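Local coordinates for protein putative hydrolase (PDB 4X00) that is probably a hydrolase of the alpha/beta hydrolase fold, putatively acting as an aryl esterase, at residues 84-90 with 203-208; 91-95 with 120-125; 165-169 with 198-202. Numbering follows the deposited sequence.

In the fold
From the N terminus, the chain passes strand 63-67 and enters helix 87-100 through residues 84-90, the first side of contact 1. Residues 91-95 follow on the same helix and soon meet 120-125 on helix 113-125: contact 2 closes a short loop around strand 107-111 and ties two helices of the core together. After strand 132-136 the chain forms a helical insertion, within which contact 3 closes a second loop, 165-169 with 198-202. Contact 1 then closes the longest loop when 203-208 returns to 84-90. It encloses contacts 2 and 3, which lie in series, and joins the insertion to the core through helices 198-204 and 87-100.

Contact 1 of 3, residues 84-90 with 203-208; sequences YTDGRRW and AVRSMT
Residues 84-90 run from the weakly bonded helical turn at Y84-T85, through D86 (phi/psi -84/107), into helix 87-100. Residues 203-208 leave helix 198-204 through a type I turn, V204 to M207, and end extended at M207 (-63/130) and T208 (-68/143). The CA atoms pair as T85 with M207 (4.0 Å) and G87 with T208 (4.8 Å). T208 N donates to T85 O (3.1 Å), and M207 CA makes a CA-H...O contact to the same T85 O (3.3 Å). D86, chi1 t, is the N-cap: its OD1 accepts from R88 N (3.0 Å). The helix start is completed from across the contact by T208, chi1 p, whose OG1 accepts from G87 N (2.9 Å). A water joins D86 OD1 (2.8 Å) to T208 OG1 (2.6 Å). Glycine suits position 87, since an ideal CB would clash with T208 O at 2.3 Å. M207 extends (t, t, p) to lay SD over the face of W90, 3.6 Å from the five-membered ring centroid, a Met-aromatic contact. W90, chi1 m and chi2 67°, is fixed by NE1 donating to Y84 O (2.8 Å), while its CZ2 meets V204 CG2 at 4.0 Å. Y84, chi1 m, sets CB 3.7 Å from A203 CB, and its OH reaches P78 O. T85, chi1 p, packs CG2 3.8 Å from A203 CB. The chemistry implies a dual joint between helical insertion and core: polar capping of a helix N terminus beside a buried sulfur-aromatic patch.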
# COMPACT_ATOMS: atom_id res chain seq x y z
N TYR A 84 -9.24 0.71 13.78
CA TYR A 84 -8.77 1.20 12.49
C TYR A 84 -8.41 2.69 12.50
O TYR A 84 -7.58 3.13 11.70
CB TYR A 84 -9.84 0.96 11.43
CG TYR A 84 -10.27 -0.48 11.28
CD1 TYR A 84 -9.51 -1.41 10.57
CD2 TYR A 84 -11.46 -0.89 11.86
CE1 TYR A 84 -9.92 -2.71 10.45
CE2 TYR A 84 -11.88 -2.19 11.74
CZ TYR A 84 -11.13 -3.09 11.03
OH TYR A 84 -11.54 -4.40 10.87
N THR A 85 -9.07 3.49 13.33
CA THR A 85 -8.85 4.93 13.26
C THR A 85 -7.50 5.31 13.84
O THR A 85 -6.97 6.37 13.50
CB THR A 85 -9.96 5.72 13.99
OG1 THR A 85 -10.11 5.21 15.33
CG2 THR A 85 -11.29 5.57 13.24
N ASP A 86 -6.93 4.46 14.70
CA ASP A 86 -5.59 4.72 15.21
C ASP A 86 -4.58 4.20 14.18
O ASP A 86 -4.40 2.97 14.03
CB ASP A 86 -5.38 4.05 16.57
CG ASP A 86 -3.99 4.29 17.14
OD1 ASP A 86 -3.21 5.06 16.54
OD2 ASP A 86 -3.68 3.72 18.22
N GLY A 87 -3.91 5.11 13.46
CA GLY A 87 -2.90 4.73 12.48
C GLY A 87 -1.82 3.83 13.05
O GLY A 87 -1.24 3.03 12.32
N ARG A 88 -1.53 3.96 14.34
CA ARG A 88 -0.50 3.14 14.97
C ARG A 88 -0.82 1.65 14.87
O ARG A 88 0.11 0.83 14.82
CB ARG A 88 -0.31 3.56 16.45
CG ARG A 88 0.71 2.75 17.26
CD ARG A 88 2.11 2.78 16.64
NE ARG A 88 3.05 2.05 17.49
CZ ARG A 88 3.73 2.59 18.49
NH1 ARG A 88 3.56 3.87 18.78
NH2 ARG A 88 4.57 1.86 19.21
N ARG A 89 -2.11 1.27 14.87
CA ARG A 89 -2.43 -0.16 14.81
C ARG A 89 -1.93 -0.77 13.52
O ARG A 89 -1.43 -1.90 13.50
CB ARG A 89 -3.93 -0.43 14.90
CG ARG A 89 -4.61 -0.03 16.14
CD ARG A 89 -4.18 -0.93 17.27
NE ARG A 89 -4.81 -0.39 18.44
CZ ARG A 89 -5.98 -0.79 18.93
NH1 ARG A 89 -6.63 -1.83 18.40
NH2 ARG A 89 -6.46 -0.18 19.99
N TRP A 90 -2.07 -0.03 12.42
CA TRP A 90 -1.64 -0.54 11.13
C TRP A 90 -0.11 -0.58 11.06
O TRP A 90 0.48 -1.48 10.46
CB TRP A 90 -2.17 0.32 9.98
CG TRP A 90 -3.67 0.59 9.97
CD1 TRP A 90 -4.38 1.33 10.87
CD2 TRP A 90 -4.60 0.17 8.98
NE1 TRP A 90 -5.70 1.39 10.50
CE2 TRP A 90 -5.87 0.69 9.34
CE3 TRP A 90 -4.50 -0.59 7.81
CZ2 TRP A 90 -7.02 0.46 8.57
CZ3 TRP A 90 -5.63 -0.81 7.05
CH2 TRP A 90 -6.87 -0.28 7.42
N ALA A 203 -14.30 3.57 9.01
CA ALA A 203 -13.31 4.10 9.94
C ALA A 203 -12.06 4.68 9.27
O ALA A 203 -11.46 5.65 9.76
CB ALA A 203 -12.94 3.00 10.94
N VAL A 204 -11.64 4.08 8.15
CA VAL A 204 -10.31 4.39 7.62
C VAL A 204 -10.21 5.85 7.16
O VAL A 204 -9.12 6.43 7.17
CB VAL A 204 -9.93 3.38 6.50
CG1 VAL A 204 -10.76 3.64 5.27
CG2 VAL A 204 -8.43 3.42 6.23
N ARG A 205 -11.35 6.44 6.80
CA ARG A 205 -11.49 7.87 6.53
C ARG A 205 -10.84 8.74 7.61
O ARG A 205 -10.27 9.81 7.33
CB ARG A 205 -12.99 8.21 6.43
CG ARG A 205 -13.81 7.18 5.60
CD ARG A 205 -15.24 7.67 5.45
NE ARG A 205 -16.02 7.78 6.69
CZ ARG A 205 -16.91 8.75 6.87
NH1 ARG A 205 -17.62 8.85 7.98
NH2 ARG A 205 -17.08 9.63 5.89
N SER A 206 -10.95 8.28 8.85
CA SER A 206 -10.52 9.01 10.03
C SER A 206 -9.19 8.53 10.58
O SER A 206 -8.78 8.96 11.65
CB SER A 206 -11.57 8.89 11.15
OG SER A 206 -12.80 9.44 10.75
N MET A 207 -8.51 7.64 9.86
CA MET A 207 -7.24 7.10 10.33
C MET A 207 -6.19 8.19 10.43
O MET A 207 -6.00 8.95 9.49
CB MET A 207 -6.71 6.02 9.38
CG MET A 207 -5.48 5.29 9.92
SD MET A 207 -4.78 4.17 8.68
CE MET A 207 -3.91 5.31 7.63
N THR A 208 -5.51 8.27 11.57
CA THR A 208 -4.45 9.24 11.74
C THR A 208 -3.27 8.88 10.83
O THR A 208 -2.98 7.70 10.61
CB THR A 208 -4.00 9.32 13.20
OG1 THR A 208 -3.64 8.02 13.67
CG2 THR A 208 -5.14 9.86 14.08
O HOH W 1 -3.89 7.75 16.29

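Contact 2 of 3, residues 91-95 with 120-125; sequences ADDLA and NYLAAY
In this alpha/beta hydrolase fold, helix 87-100 and helix 113-125, which flank strand 107-111 in sequence, cross steeply. The segments 91-95 and 120-125 are helical throughout; their axes approach to 9.1 Å at a signed crossing angle of -78°. The closest CA pair is A91 with Y121, 4.5 Å apart, a nearness allowed by the small side chain of A91. A91 points its CB at the backbone of the partner helix, 3.5 Å from Y121 N and 3.6 Å from N120 C, with Y121 CB at 4.1 Å. Y121, chi1 t and chi2 84°, lays its ring alongside helix 87-100: A95 CB lies at the ring edge, 4.0 Å from CE1, and L94 CD2 (chi1 t, chi2 p) is 3.9 Å from Y121 CB. L94 also touches I38 and I40 of strand 36-40, so the apolar side of the crossing extends to the sheet. One helical turn beyond Y121, Y125 (chi1 m, chi2 -87°) swings its ring back over A95. A95 CB sits over the ring face, 4.0 Å from the centroid of Y125, in a CH-pi contact, its nearest atom being Y125 CZ at 3.6 Å. D92, chi1 m, bends its carboxylate around to the edge of that ring and also pairs with R88 one turn earlier. Y125 OH donates a very short hydrogen bond to D92 OD1, 2.5 Å long.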
# COMPACT_ATOMS: atom_id res chain seq x y z
N ALA A 91 0.53 0.44 11.61
CA ALA A 91 1.98 0.43 11.71
C ALA A 91 2.47 -0.75 12.54
O ALA A 91 3.51 -1.35 12.20
CB ALA A 91 2.50 1.75 12.30
N ASP A 92 1.76 -1.06 13.62
CA ASP A 92 2.15 -2.21 14.45
C ASP A 92 1.95 -3.54 13.72
O ASP A 92 2.71 -4.48 13.96
CB ASP A 92 1.37 -2.23 15.77
CG ASP A 92 1.79 -1.12 16.72
OD1 ASP A 92 2.82 -0.43 16.52
OD2 ASP A 92 1.06 -0.93 17.71
N ASP A 93 0.95 -3.62 12.84
CA ASP A 93 0.79 -4.81 12.01
C ASP A 93 2.05 -5.01 11.16
O ASP A 93 2.59 -6.12 11.08
CB ASP A 93 -0.42 -4.71 11.05
CG ASP A 93 -1.78 -4.66 11.76
OD1 ASP A 93 -1.87 -5.05 12.92
OD2 ASP A 93 -2.75 -4.25 11.09
N LEU A 94 2.49 -3.94 10.50
CA LEU A 94 3.68 -3.99 9.67
C LEU A 94 4.91 -4.37 10.53
O LEU A 94 5.70 -5.23 10.13
CB LEU A 94 3.89 -2.67 8.97
CG LEU A 94 5.18 -2.59 8.15
CD1 LEU A 94 5.25 -3.69 7.07
CD2 LEU A 94 5.26 -1.21 7.54
N ALA A 95 5.04 -3.76 11.71
CA ALA A 95 6.18 -4.08 12.57
C ALA A 95 6.17 -5.56 12.96
O ALA A 95 7.22 -6.19 13.05
CB ALA A 95 6.17 -3.20 13.81
N ASN A 120 3.18 6.00 9.09
CA ASN A 120 2.90 5.76 10.50
C ASN A 120 3.94 4.82 11.12
O ASN A 120 4.32 5.01 12.29
CB ASN A 120 1.48 5.22 10.67
CG ASN A 120 0.46 6.31 10.58
OD1 ASN A 120 0.70 7.43 11.06
ND2 ASN A 120 -0.73 6.00 10.02
N TYR A 121 4.44 3.86 10.34
CA TYR A 121 5.54 3.02 10.80
C TYR A 121 6.81 3.85 11.03
O TYR A 121 7.45 3.73 12.09
CB TYR A 121 5.79 1.89 9.78
CG TYR A 121 7.02 1.09 10.10
CD1 TYR A 121 6.97 0.04 11.03
CD2 TYR A 121 8.25 1.42 9.55
CE1 TYR A 121 8.11 -0.69 11.35
CE2 TYR A 121 9.39 0.69 9.86
CZ TYR A 121 9.32 -0.34 10.78
OH TYR A 121 10.48 -1.05 11.08
N LEU A 122 7.15 4.70 10.07
CA LEU A 122 8.31 5.59 10.23
C LEU A 122 8.14 6.48 11.45
O LEU A 122 9.10 6.70 12.20
CB LEU A 122 8.49 6.44 8.98
CG LEU A 122 9.00 5.65 7.78
CD1 LEU A 122 8.95 6.56 6.55
CD2 LEU A 122 10.43 5.11 7.98
N ALA A 123 6.94 6.99 11.69
CA ALA A 123 6.74 7.90 12.82
C ALA A 123 6.97 7.18 14.15
O ALA A 123 7.58 7.73 15.08
CB ALA A 123 5.35 8.51 12.77
N ALA A 124 6.47 5.95 14.24
CA ALA A 124 6.51 5.23 15.51
C ALA A 124 7.84 4.51 15.76
O ALA A 124 8.30 4.41 16.91
CB ALA A 124 5.36 4.22 15.57
N TYR A 125 8.46 4.01 14.68
CA TYR A 125 9.59 3.09 14.82
C TYR A 125 10.88 3.65 14.23
O TYR A 125 11.94 3.11 14.48
CB TYR A 125 9.27 1.75 14.15
CG TYR A 125 8.17 0.98 14.86
CD1 TYR A 125 8.47 0.12 15.90
CD2 TYR A 125 6.85 1.09 14.47
CE1 TYR A 125 7.47 -0.59 16.55
CE2 TYR A 125 5.85 0.39 15.12
CZ TYR A 125 6.17 -0.45 16.16
OH TYR A 125 5.16 -1.16 16.82

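Contact 3 of 3, residues 165-169 with 198-202; sequences HLDGE and WDMQR
A bridge of long side chains joins two helices, 162-174 and 198-204, of the helical insertion that follows strand 132-136. Segments 165-169 and 198-202 are both regular helix, but their axes stay 13.5 Å apart at a signed crossing angle of 62°, and the closest CA pair, H165 with W198, is separated by 9.1 Å. The gap is bridged by side chains, with no backbone contact between the two segments, and a water sits beside them. H165 (chi1 t, chi2 112°) stacks face to face on W198 (chi1 m, chi2 25°): the imidazole and the six-membered indole ring have centroids 3.4 Å apart and planes inclined by 5°. At the imidazole edge, H165 NE2 donates to Q201 OE1 (2.7 Å), Q201 being extended with chi1 m and chi2 t; H165 ND1 is held by A159 O. E169, chi1 m and chi2 t, brings OE2 to 4.3 Å from W198 NE1, and W198 NE1 donates to the water at 2.9 Å. E169 and Q201 also touch L44, in the loop after strand 36-40. A helical insertion between the sixth and seventh strands, here 132-136 and 222-227, is typical of the cap of alpha/beta hydrolases.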
# COMPACT_ATOMS: atom_id res chain seq x y z
N HIS A 165 -23.60 0.21 -1.77
CA HIS A 165 -22.26 -0.08 -1.27
C HIS A 165 -21.43 -0.83 -2.32
O HIS A 165 -20.26 -0.50 -2.58
CB HIS A 165 -22.38 -0.91 0.00
CG HIS A 165 -21.12 -0.96 0.81
ND1 HIS A 165 -21.01 -0.36 2.05
CD2 HIS A 165 -19.94 -1.59 0.59
CE1 HIS A 165 -19.80 -0.60 2.54
NE2 HIS A 165 -19.13 -1.34 1.68
N LEU A 166 -22.01 -1.88 -2.89
CA LEU A 166 -21.29 -2.65 -3.90
C LEU A 166 -21.04 -1.81 -5.17
O LEU A 166 -19.93 -1.84 -5.73
CB LEU A 166 -22.04 -3.94 -4.23
CG LEU A 166 -22.20 -4.87 -3.02
CD1 LEU A 166 -22.96 -6.13 -3.49
CD2 LEU A 166 -20.84 -5.29 -2.41
N ASP A 167 -22.02 -1.04 -5.62
CA ASP A 167 -21.82 -0.17 -6.77
C ASP A 167 -20.70 0.83 -6.48
O ASP A 167 -19.88 1.14 -7.36
CB ASP A 167 -23.11 0.58 -7.11
CG ASP A 167 -24.16 -0.29 -7.78
OD1 ASP A 167 -23.87 -1.42 -8.23
OD2 ASP A 167 -25.31 0.21 -7.89
N GLY A 168 -20.66 1.37 -5.26
CA GLY A 168 -19.61 2.31 -4.88
C GLY A 168 -18.22 1.66 -4.93
O GLY A 168 -17.25 2.26 -5.41
N GLU A 169 -18.10 0.44 -4.40
CA GLU A 169 -16.82 -0.26 -4.47
C GLU A 169 -16.41 -0.49 -5.91
O GLU A 169 -15.21 -0.38 -6.22
CB GLU A 169 -16.86 -1.59 -3.71
CG GLU A 169 -17.03 -1.44 -2.22
CD GLU A 169 -16.83 -2.72 -1.46
OE1 GLU A 169 -16.62 -3.79 -2.06
OE2 GLU A 169 -17.00 -2.66 -0.21
N TRP A 198 -16.75 -3.63 6.23
CA TRP A 198 -17.49 -2.37 6.18
C TRP A 198 -17.16 -1.50 7.40
O TRP A 198 -17.24 -0.27 7.33
CB TRP A 198 -19.00 -2.64 6.11
CG TRP A 198 -19.45 -3.22 4.82
CD1 TRP A 198 -18.72 -3.95 3.91
CD2 TRP A 198 -20.77 -3.11 4.28
NE1 TRP A 198 -19.51 -4.28 2.84
CE2 TRP A 198 -20.79 -3.81 3.06
CE3 TRP A 198 -21.95 -2.53 4.75
CZ2 TRP A 198 -21.93 -3.86 2.25
CZ3 TRP A 198 -23.08 -2.58 3.95
CH2 TRP A 198 -23.06 -3.24 2.72
N ASP A 199 -16.77 -2.13 8.51
CA ASP A 199 -16.36 -1.36 9.69
C ASP A 199 -15.06 -0.63 9.39
O ASP A 199 -14.89 0.54 9.71
CB ASP A 199 -16.18 -2.28 10.90
CG ASP A 199 -17.45 -3.03 11.25
OD1 ASP A 199 -18.47 -2.35 11.44
OD2 ASP A 199 -17.44 -4.29 11.31
N MET A 200 -14.13 -1.35 8.76
CA MET A 200 -12.87 -0.77 8.34
C MET A 200 -13.14 0.38 7.37
O MET A 200 -12.58 1.48 7.54
CB MET A 200 -12.00 -1.84 7.70
CG MET A 200 -10.67 -1.30 7.19
SD MET A 200 -10.76 -0.55 5.53
CE MET A 200 -11.34 -1.97 4.56
N GLN A 201 -14.02 0.16 6.39
CA GLN A 201 -14.20 1.19 5.37
C GLN A 201 -14.72 2.52 5.93
O GLN A 201 -14.30 3.59 5.51
CB GLN A 201 -15.19 0.74 4.29
CG GLN A 201 -14.69 -0.36 3.39
CD GLN A 201 -15.78 -0.70 2.42
OE1 GLN A 201 -16.58 -1.59 2.66
NE2 GLN A 201 -15.90 0.08 1.34
N ARG A 202 -15.66 2.44 6.87
CA ARG A 202 -16.19 3.66 7.49
C ARG A 202 -15.14 4.36 8.36
O ARG A 202 -15.09 5.60 8.43
CB ARG A 202 -17.43 3.35 8.33
CG ARG A 202 -18.65 2.99 7.51
CD ARG A 202 -19.91 2.76 8.36
NE ARG A 202 -19.70 1.75 9.40
CZ ARG A 202 -20.08 0.48 9.34
NH1 ARG A 202 -20.75 0.00 8.30
NH2 ARG A 202 -19.82 -0.33 10.36
O HOH W 2 -18.47 -5.76 0.52